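Side-chain contacts in S-adenosylmethionine:tRNA ribosyltransferase-isomerase (Thermus thermophilus, PDB 1WDI), which probably transfers the ribose moiety of S-adenosylmethionine to preQ1-modified tRNA and isomerises it, giving epoxyqueuosine in the queuosine pathway: residues 36-41 / 321-326; 186-191 / 296-301; 203-208 / 240-245. One frame throughout, in Å; residues are numbered along the deposited sequence.

Overall arrangement
From the N terminus, residues 36-41 come first and meet residues 321-326 far along the chain, closing contact 1, the longest of the loops. Within it, residues 186-191 open contact 2, which residues 296-301 close. Inside that loop lies contact 3, a short closure between residues 203-208 and 240-245. The three are therefore nested, and none cross. All reach the same large mixed sheet. Contact 1 joins the loop before strand 40-44 to helix 318-330, contact 2 a loop to strand 296-300, and contact 3 strand 203-211 to helix 237-248. Contacts 1 and 2 touch through Tyr325 and Phe301. Contacts 2 and 3 have centres about 17 Å apart and do not touch.

Contact 1: residues 36-41 / 321-326; sequences GPFRVA and TLEAYR
Phe38, whose ring meets Glu323 across this contact, is flanked in sequence by a bonded pair: Arg39 NH1 donates to Pro37 O at 2.8 Å. That oxygen is met on a lone pair, in the carbonyl plane. The donor N-H is well off straight, at 134°. NH1 also bonds to the backbone of Glu35, and the guanidinium makes a cation-pi contact with Tyr33, so the Arg39 side chain is engaged on its own side of the contact. Phe38 goes to the helix instead. Its CG lies anti to the backbone N (chi1 179°), which carries the ring out to Glu323 and Ala324. There Phe38 CD1 comes 3.5 Å from Glu323 OE1, and the approach is oblique. The ring and carboxylate planes stand 70° apart. Phe38 CE1 also lies 3.8 Å from Glu323 CB, at the base of that side chain. At the ring edge, Phe38 CE1 is 4.0 Å from Ala324 N. The loop before strand 40-44 is thus laid against the flank of helix 318-330, and Arg320 adds a hydrogen bond to Gly36 O nearby. With no hydrogen bond between the segments, the join rests on van der Waals contact and probably sets the ring's position only loosely.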
loop_
_atom_site.group_PDB
_atom_site.type_symbol
_atom_site.label_atom_id
_atom_site.label_comp_id
_atom_site.label_asym_id
_atom_site.label_seq_id
_atom_site.Cartn_x
_atom_site.Cartn_y
_atom_site.Cartn_z
ATOM N N GLY A 36 27.884 -7.619 0.798
ATOM C CA GLY A 36 28.885 -7.888 -0.214
ATOM C C GLY A 36 29.114 -6.678 -1.098
ATOM O O GLY A 36 28.549 -5.613 -0.848
ATOM N N PRO A 37 29.930 -6.816 -2.152
ATOM C CA PRO A 37 30.238 -5.728 -3.084
ATOM C C PRO A 37 29.006 -5.178 -3.790
ATOM O O PRO A 37 27.970 -5.847 -3.880
ATOM C CB PRO A 37 31.191 -6.381 -4.083
ATOM C CG PRO A 37 31.809 -7.495 -3.308
ATOM C CD PRO A 37 30.637 -8.047 -2.542
ATOM N N PHE A 38 29.125 -3.954 -4.290
ATOM C CA PHE A 38 28.043 -3.337 -5.035
ATOM C C PHE A 38 27.865 -4.209 -6.281
ATOM O O PHE A 38 28.820 -4.458 -7.008
ATOM C CB PHE A 38 28.435 -1.924 -5.468
ATOM C CG PHE A 38 27.372 -1.211 -6.261
ATOM C CD1 PHE A 38 26.329 -0.551 -5.617
ATOM C CD2 PHE A 38 27.417 -1.197 -7.651
ATOM C CE1 PHE A 38 25.346 0.119 -6.345
ATOM C CE2 PHE A 38 26.440 -0.532 -8.393
ATOM C CZ PHE A 38 25.402 0.129 -7.741
ATOM N N ARG A 39 26.651 -4.683 -6.516
ATOM C CA ARG A 39 26.382 -5.504 -7.687
ATOM C C ARG A 39 24.886 -5.564 -7.929
ATOM O O ARG A 39 24.093 -5.669 -6.992
ATOM C CB ARG A 39 26.956 -6.920 -7.513
ATOM C CG ARG A 39 26.362 -7.726 -6.377
ATOM C CD ARG A 39 27.135 -9.029 -6.189
ATOM N NE ARG A 39 26.535 -9.888 -5.172
ATOM C CZ ARG A 39 26.475 -9.599 -3.875
ATOM N NH1 ARG A 39 26.989 -8.461 -3.406
ATOM N NH2 ARG A 39 25.887 -10.448 -3.042
ATOM N N VAL A 40 24.508 -5.464 -9.194
ATOM C CA VAL A 40 23.110 -5.496 -9.559
ATOM C C VAL A 40 22.903 -6.389 -10.772
ATOM O O VAL A 40 23.843 -6.704 -11.503
ATOM C CB VAL A 40 22.590 -4.078 -9.906
ATOM C CG1 VAL A 40 22.863 -3.114 -8.756
ATOM C CG2 VAL A 40 23.258 -3.579 -11.179
ATOM N N ALA A 41 21.663 -6.814 -10.962
ATOM C CA ALA A 41 21.306 -7.617 -12.115
ATOM C C ALA A 41 20.197 -6.808 -12.763
ATOM O O ALA A 41 19.295 -6.331 -12.076
ATOM C CB ALA A 41 20.788 -8.991 -11.683
ATOM N N THR A 321 22.019 2.927 -1.657
ATOM C CA THR A 321 20.716 3.201 -2.251
ATOM C C THR A 321 20.823 4.320 -3.287
ATOM O O THR A 321 20.306 4.195 -4.398
ATOM C CB THR A 321 19.680 3.599 -1.178
ATOM O OG1 THR A 321 19.428 2.477 -0.324
ATOM C CG2 THR A 321 18.372 4.037 -1.828
ATOM N N LEU A 322 21.497 5.413 -2.934
ATOM C CA LEU A 322 21.657 6.523 -3.874
ATOM C C LEU A 322 22.455 6.072 -5.105
ATOM O O LEU A 322 22.170 6.484 -6.226
ATOM C CB LEU A 322 22.358 7.705 -3.189
ATOM C CG LEU A 322 21.617 8.274 -1.972
ATOM C CD1 LEU A 322 22.392 9.455 -1.399
ATOM C CD2 LEU A 322 20.217 8.701 -2.378
ATOM N N GLU A 323 23.457 5.229 -4.891
ATOM C CA GLU A 323 24.265 4.716 -5.993
ATOM C C GLU A 323 23.379 3.919 -6.961
ATOM O O GLU A 323 23.417 4.130 -8.173
ATOM C CB GLU A 323 25.383 3.817 -5.453
ATOM C CG GLU A 323 26.539 4.570 -4.809
ATOM C CD GLU A 323 27.411 3.678 -3.949
ATOM O OE1 GLU A 323 27.278 2.439 -4.045
ATOM O OE2 GLU A 323 28.231 4.214 -3.176
ATOM N N ALA A 324 22.574 3.011 -6.414
ATOM C CA ALA A 324 21.681 2.187 -7.225
ATOM C C ALA A 324 20.665 3.042 -7.971
ATOM O O ALA A 324 20.316 2.749 -9.118
ATOM C CB ALA A 324 20.961 1.166 -6.343
ATOM N N TYR A 325 20.186 4.099 -7.321
ATOM C CA TYR A 325 19.212 4.982 -7.951
ATOM C C TYR A 325 19.840 5.769 -9.095
ATOM O O TYR A 325 19.208 5.989 -10.126
ATOM C CB TYR A 325 18.603 5.943 -6.925
ATOM C CG TYR A 325 17.303 5.441 -6.329
ATOM C CD1 TYR A 325 17.276 4.320 -5.502
ATOM C CD2 TYR A 325 16.098 6.077 -6.613
ATOM C CE1 TYR A 325 16.070 3.846 -4.969
ATOM C CE2 TYR A 325 14.895 5.614 -6.093
ATOM C CZ TYR A 325 14.887 4.500 -5.272
ATOM O OH TYR A 325 13.687 4.045 -4.760
ATOM N N ARG A 326 21.086 6.193 -8.916
ATOM C CA ARG A 326 21.774 6.930 -9.969
ATOM C C ARG A 326 21.968 5.979 -11.147
ATOM O O ARG A 326 21.809 6.369 -12.300
ATOM C CB ARG A 326 23.125 7.442 -9.463
ATOM C CG ARG A 326 23.305 8.940 -9.613
ATOM C CD ARG A 326 23.832 9.566 -8.329
ATOM N NE ARG A 326 25.095 8.968 -7.905
ATOM C CZ ARG A 326 25.474 8.875 -6.637
ATOM N NH1 ARG A 326 24.682 9.344 -5.677
ATOM N NH2 ARG A 326 26.627 8.301 -6.326
#

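Contact 2: residues 186-191 / 296-301; sequences GLHFTP and ALFTNF
His188 NE2 donates to Asn300 OD1 at 2.7 Å, with an N-H...O angle of 151°. The oxygen lies in the plane of the imidazole. On the other side of the bond, the donor is tilted 25° from the amide carbonyl plane, and ring and amide are almost perpendicular. Next to this bond, His188 CD2 sits 3.9 Å from Phe298 CE2, at the edge of the phenyl ring. Phe298 CG stands anti to the backbone N (chi1 179°), which sends the ring toward His188 and Phe189. Phe189 comes over a face of that ring. Its CE1 is 3.6 Å from Phe298 CE2. The pair is a T-shaped stack, the edge of Phe189 toward the face of Phe298, with centroids 5.1 Å apart. Phe298 lies on strand 296-300, which runs between strands 253-256 and 341-344 in the large mixed sheet. The stack and the His188 bond join the loop before helix 191-199 to this part of the sheet. Were His188 replaced by an alanine, Asn300 OD1 would probably lose this donor and a gap would open beside the Phe298 edge. Further out, Phe60 makes a second edge-to-face pair with Phe189. A bound citrate, probably from the crystallisation liquor, is hydrogen-bonded to Asn300 N and Thr299 OG1.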
loop_
_atom_site.group_PDB
_atom_site.type_symbol
_atom_site.label_atom_id
_atom_site.label_comp_id
_atom_site.label_asym_id
_atom_site.label_seq_id
_atom_site.Cartn_x
_atom_site.Cartn_y
_atom_site.Cartn_z
ATOM N N GLY A 186 2.774 -4.113 -5.937
ATOM C CA GLY A 186 2.050 -5.330 -6.260
ATOM C C GLY A 186 1.447 -5.357 -7.654
ATOM O O GLY A 186 1.135 -6.426 -8.176
ATOM N N LEU A 187 1.283 -4.185 -8.263
ATOM C CA LEU A 187 0.700 -4.087 -9.599
ATOM C C LEU A 187 1.538 -4.807 -10.657
ATOM O O LEU A 187 1.013 -5.219 -11.693
ATOM C CB LEU A 187 0.541 -2.620 -10.004
ATOM C CG LEU A 187 -0.090 -2.362 -11.382
ATOM C CD1 LEU A 187 -1.599 -2.571 -11.299
ATOM C CD2 LEU A 187 0.216 -0.943 -11.844
ATOM N N HIS A 188 2.832 -4.957 -10.386
ATOM C CA HIS A 188 3.760 -5.607 -11.315
ATOM C C HIS A 188 3.523 -7.095 -11.520
ATOM O O HIS A 188 3.969 -7.666 -12.519
ATOM C CB HIS A 188 5.198 -5.395 -10.842
ATOM C CG HIS A 188 5.592 -3.954 -10.749
ATOM N ND1 HIS A 188 5.659 -3.130 -11.851
ATOM C CD2 HIS A 188 5.944 -3.191 -9.687
ATOM C CE1 HIS A 188 6.041 -1.923 -11.472
ATOM N NE2 HIS A 188 6.220 -1.933 -10.163
ATOM N N PHE A 189 2.834 -7.725 -10.574
ATOM C CA PHE A 189 2.564 -9.150 -10.659
ATOM C C PHE A 189 1.363 -9.483 -11.539
ATOM O O PHE A 189 0.397 -8.730 -11.612
ATOM C CB PHE A 189 2.342 -9.750 -9.263
ATOM C CG PHE A 189 3.576 -9.770 -8.402
ATOM C CD1 PHE A 189 4.116 -8.586 -7.903
ATOM C CD2 PHE A 189 4.200 -10.976 -8.088
ATOM C CE1 PHE A 189 5.260 -8.604 -7.101
ATOM C CE2 PHE A 189 5.340 -11.007 -7.291
ATOM C CZ PHE A 189 5.874 -9.812 -6.792
ATOM N N THR A 190 1.443 -10.628 -12.203
ATOM C CA THR A 190 0.377 -11.107 -13.068
ATOM C C THR A 190 -0.022 -12.475 -12.543
ATOM O O THR A 190 0.714 -13.085 -11.766
ATOM C CB THR A 190 0.869 -11.314 -14.507
ATOM O OG1 THR A 190 1.994 -12.199 -14.483
ATOM C CG2 THR A 190 1.271 -9.984 -15.153
ATOM N N PRO A 191 -1.195 -12.976 -12.957
ATOM C CA PRO A 191 -1.620 -14.295 -12.490
ATOM C C PRO A 191 -0.567 -15.342 -12.859
ATOM O O PRO A 191 -0.325 -16.283 -12.106
ATOM C CB PRO A 191 -2.944 -14.505 -13.228
ATOM C CG PRO A 191 -3.493 -13.113 -13.302
ATOM C CD PRO A 191 -2.272 -12.312 -13.714
ATOM N N ALA A 296 13.953 -9.303 2.658
ATOM C CA ALA A 296 14.181 -8.847 1.289
ATOM C C ALA A 296 13.022 -7.947 0.921
ATOM O O ALA A 296 11.930 -8.101 1.460
ATOM C CB ALA A 296 14.261 -10.042 0.325
ATOM N N LEU A 297 13.249 -7.024 -0.003
ATOM C CA LEU A 297 12.206 -6.083 -0.386
ATOM C C LEU A 297 12.051 -5.871 -1.883
ATOM O O LEU A 297 13.023 -5.574 -2.576
ATOM C CB LEU A 297 12.474 -4.718 0.271
ATOM C CG LEU A 297 11.541 -3.558 -0.101
ATOM C CD1 LEU A 297 10.118 -3.880 0.345
ATOM C CD2 LEU A 297 12.018 -2.268 0.579
ATOM N N PHE A 298 10.815 -6.024 -2.356
ATOM C CA PHE A 298 10.454 -5.810 -3.751
ATOM C C PHE A 298 9.684 -4.496 -3.655
ATOM O O PHE A 298 8.659 -4.428 -2.970
ATOM C CB PHE A 298 9.524 -6.923 -4.243
ATOM C CG PHE A 298 9.077 -6.759 -5.670
ATOM C CD1 PHE A 298 9.769 -7.383 -6.709
ATOM C CD2 PHE A 298 7.971 -5.974 -5.980
ATOM C CE1 PHE A 298 9.361 -7.226 -8.040
ATOM C CE2 PHE A 298 7.553 -5.807 -7.302
ATOM C CZ PHE A 298 8.252 -6.438 -8.337
ATOM N N THR A 299 10.163 -3.455 -4.325
ATOM C CA THR A 299 9.502 -2.159 -4.229
ATOM C C THR A 299 9.758 -1.303 -5.468
ATOM O O THR A 299 10.672 -1.577 -6.250
ATOM C CB THR A 299 10.014 -1.417 -2.958
ATOM O OG1 THR A 299 9.292 -0.193 -2.764
ATOM C CG2 THR A 299 11.493 -1.114 -3.092
ATOM N N ASN A 300 8.956 -0.265 -5.654
ATOM C CA ASN A 300 9.145 0.609 -6.809
ATOM C C ASN A 300 10.350 1.519 -6.616
ATOM O O ASN A 300 11.029 1.473 -5.585
ATOM C CB ASN A 300 7.918 1.505 -7.036
ATOM C CG ASN A 300 6.671 0.725 -7.403
ATOM O OD1 ASN A 300 6.740 -0.347 -7.995
ATOM N ND2 ASN A 300 5.514 1.283 -7.071
ATOM N N PHE A 301 10.611 2.339 -7.629
ATOM C CA PHE A 301 11.680 3.326 -7.578
ATOM C C PHE A 301 10.965 4.586 -7.087
ATOM O O PHE A 301 10.054 5.100 -7.746
ATOM C CB PHE A 301 12.288 3.554 -8.967
ATOM C CG PHE A 301 13.266 2.482 -9.388
ATOM C CD1 PHE A 301 12.854 1.407 -10.178
ATOM C CD2 PHE A 301 14.599 2.543 -8.979
ATOM C CE1 PHE A 301 13.756 0.408 -10.556
ATOM C CE2 PHE A 301 15.511 1.547 -9.350
ATOM C CZ PHE A 301 15.085 0.478 -10.141
#

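Contact 3: residues 203-208 / 240-245; sequences ELRFLT and AEAVNR
Van der Waals contact joins the segments where the Ala242 methyl lies on the Arg205 guanidinium. Ala242 CB lies over one face of the group, displaced toward the rim, and is 3.4 Å from Arg205 NE. The same CB is 3.8 Å from Glu203 OE1. Arg205 gets there by a bend at chi2 (-69°), after which the chain runs out straight.

The charged pairing lies within the strand. Arg205 grips Glu203 side-on, and both nitrogens go to one oxygen. Its NH2 meets Glu203 OE1 at 2.7 Å and its NE meets the same OE1 at 2.8 Å. The oxygen stays in the guanidinium plane, but only NE comes nearly along the C-O direction; NH2 approaches from above the carboxylate plane. Two bonds to one atom should fix the rotation of the guanidinium, with one face turned to the methyl.

Water carries the polar link to the helix. One water donates to Glu203 OE2 and, at 2.7 Å, to the backbone Ala242 O. The other donates to Glu203 OE2 and accepts from Arg245 NH2 at 2.9 Å. Arg251 adds a salt bridge to that OE2. Arg205 NH2 and Arg245 NH2 are 4.2 Å apart, and the nearby carboxylate of Glu203 probably offsets their like charges.

In the fold, strand 203-211 pairs in parallel with strand 57-73 and antiparallel with strand 231-235. Helix 237-248 follows the latter in the chain and lies over this part of the sheet, its axis 9.6 Å from that of the strand segment, their directions 128° apart. Val57 of strand 57-73 touches both Glu203 and Arg205, while Ala240 rests on Ile235 of strand 231-235.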
loop_
_atom_site.group_PDB
_atom_site.type_symbol
_atom_site.label_atom_id
_atom_site.label_comp_id
_atom_site.label_asym_id
_atom_site.label_seq_id
_atom_site.Cartn_x
_atom_site.Cartn_y
_atom_site.Cartn_z
ATOM N N GLU A 203 5.818 -19.225 -0.922
ATOM C CA GLU A 203 4.573 -18.932 -0.237
ATOM C C GLU A 203 4.066 -17.566 -0.660
ATOM O O GLU A 203 4.847 -16.628 -0.831
ATOM C CB GLU A 203 4.776 -18.960 1.280
ATOM C CG GLU A 203 5.132 -20.321 1.829
ATOM C CD GLU A 203 5.097 -20.363 3.343
ATOM O OE1 GLU A 203 4.249 -19.662 3.932
ATOM O OE2 GLU A 203 5.901 -21.109 3.940
ATOM N N LEU A 204 2.756 -17.465 -0.840
ATOM C CA LEU A 204 2.132 -16.213 -1.233
ATOM C C LEU A 204 1.169 -15.857 -0.104
ATOM O O LEU A 204 0.100 -16.453 0.020
ATOM C CB LEU A 204 1.380 -16.399 -2.556
ATOM C CG LEU A 204 2.218 -16.937 -3.730
ATOM C CD1 LEU A 204 1.323 -17.117 -4.947
ATOM C CD2 LEU A 204 3.365 -15.976 -4.059
ATOM N N ARG A 205 1.564 -14.900 0.732
ATOM C CA ARG A 205 0.747 -14.492 1.876
ATOM C C ARG A 205 0.258 -13.057 1.734
ATOM O O ARG A 205 0.997 -12.189 1.262
ATOM C CB ARG A 205 1.562 -14.626 3.163
ATOM C CG ARG A 205 2.186 -15.995 3.374
ATOM C CD ARG A 205 1.138 -17.066 3.652
ATOM N NE ARG A 205 1.768 -18.347 3.949
ATOM C CZ ARG A 205 1.123 -19.398 4.440
ATOM N NH1 ARG A 205 -0.178 -19.321 4.692
ATOM N NH2 ARG A 205 1.783 -20.521 4.684
ATOM N N PHE A 206 -0.979 -12.801 2.162
ATOM C CA PHE A 206 -1.553 -11.465 2.052
ATOM C C PHE A 206 -2.063 -10.855 3.363
ATOM O O PHE A 206 -2.877 -11.461 4.071
ATOM C CB PHE A 206 -2.716 -11.471 1.048
ATOM C CG PHE A 206 -2.334 -11.921 -0.341
ATOM C CD1 PHE A 206 -2.043 -13.258 -0.606
ATOM C CD2 PHE A 206 -2.282 -11.008 -1.388
ATOM C CE1 PHE A 206 -1.708 -13.678 -1.893
ATOM C CE2 PHE A 206 -1.947 -11.416 -2.682
ATOM C CZ PHE A 206 -1.660 -12.754 -2.934
ATOM N N LEU A 207 -1.579 -9.660 3.693
ATOM C CA LEU A 207 -2.074 -8.969 4.877
ATOM C C LEU A 207 -3.021 -7.900 4.332
ATOM O O LEU A 207 -3.061 -7.657 3.119
ATOM C CB LEU A 207 -0.935 -8.346 5.695
ATOM C CG LEU A 207 0.118 -7.449 5.039
ATOM C CD1 LEU A 207 -0.454 -6.073 4.742
ATOM C CD2 LEU A 207 1.301 -7.338 5.985
ATOM N N THR A 208 -3.774 -7.260 5.215
ATOM C CA THR A 208 -4.749 -6.268 4.785
ATOM C C THR A 208 -4.472 -4.819 5.162
ATOM O O THR A 208 -4.183 -4.510 6.313
ATOM C CB THR A 208 -6.147 -6.619 5.343
ATOM O OG1 THR A 208 -6.458 -7.985 5.043
ATOM C CG2 THR A 208 -7.198 -5.721 4.739
ATOM N N ALA A 240 0.442 -14.250 10.105
ATOM C CA ALA A 240 1.324 -14.030 11.245
ATOM C C ALA A 240 2.014 -15.350 11.565
ATOM O O ALA A 240 3.222 -15.398 11.784
ATOM C CB ALA A 240 0.524 -13.553 12.451
ATOM N N GLU A 241 1.238 -16.429 11.575
ATOM C CA GLU A 241 1.791 -17.743 11.876
ATOM C C GLU A 241 2.837 -18.182 10.846
ATOM O O GLU A 241 3.877 -18.741 11.206
ATOM C CB GLU A 241 0.661 -18.779 11.966
ATOM C CG GLU A 241 1.133 -20.201 12.209
ATOM C CD GLU A 241 -0.010 -21.146 12.515
ATOM O OE1 GLU A 241 -1.101 -20.973 11.934
ATOM O OE2 GLU A 241 0.183 -22.071 13.331
ATOM N N ALA A 242 2.570 -17.919 9.572
ATOM C CA ALA A 242 3.498 -18.304 8.507
ATOM C C ALA A 242 4.810 -17.514 8.560
ATOM O O ALA A 242 5.885 -18.056 8.286
ATOM C CB ALA A 242 2.835 -18.118 7.142
ATOM N N VAL A 243 4.721 -16.237 8.912
ATOM C CA VAL A 243 5.907 -15.390 8.998
ATOM C C VAL A 243 6.786 -15.807 10.174
ATOM O O VAL A 243 8.010 -15.907 10.045
ATOM C CB VAL A 243 5.517 -13.896 9.150
ATOM C CG1 VAL A 243 6.723 -13.073 9.569
ATOM C CG2 VAL A 243 4.966 -13.373 7.824
ATOM N N ASN A 244 6.167 -16.063 11.319
ATOM C CA ASN A 244 6.932 -16.457 12.492
ATOM C C ASN A 244 7.559 -17.834 12.343
ATOM O O ASN A 244 8.695 -18.050 12.768
ATOM C CB ASN A 244 6.053 -16.388 13.743
ATOM C CG ASN A 244 5.556 -14.986 14.012
ATOM O OD1 ASN A 244 6.276 -14.014 13.778
ATOM N ND2 ASN A 244 4.326 -14.868 14.508
ATOM N N ARG A 245 6.838 -18.768 11.732
ATOM C CA ARG A 245 7.392 -20.103 11.530
ATOM C C ARG A 245 8.566 -20.012 10.546
ATOM O O ARG A 245 9.589 -20.670 10.721
ATOM C CB ARG A 245 6.301 -21.055 11.005
ATOM C CG ARG A 245 6.751 -22.497 10.783
ATOM C CD ARG A 245 5.557 -23.462 10.827
ATOM N NE ARG A 245 4.433 -22.941 10.053
ATOM C CZ ARG A 245 4.334 -23.006 8.728
ATOM N NH1 ARG A 245 5.287 -23.589 8.014
ATOM N NH2 ARG A 245 3.296 -22.454 8.115
HETATM O O HOH W 1 5.778 -20.213 6.616
HETATM O O HOH W 2 4.086 -22.784 5.346
#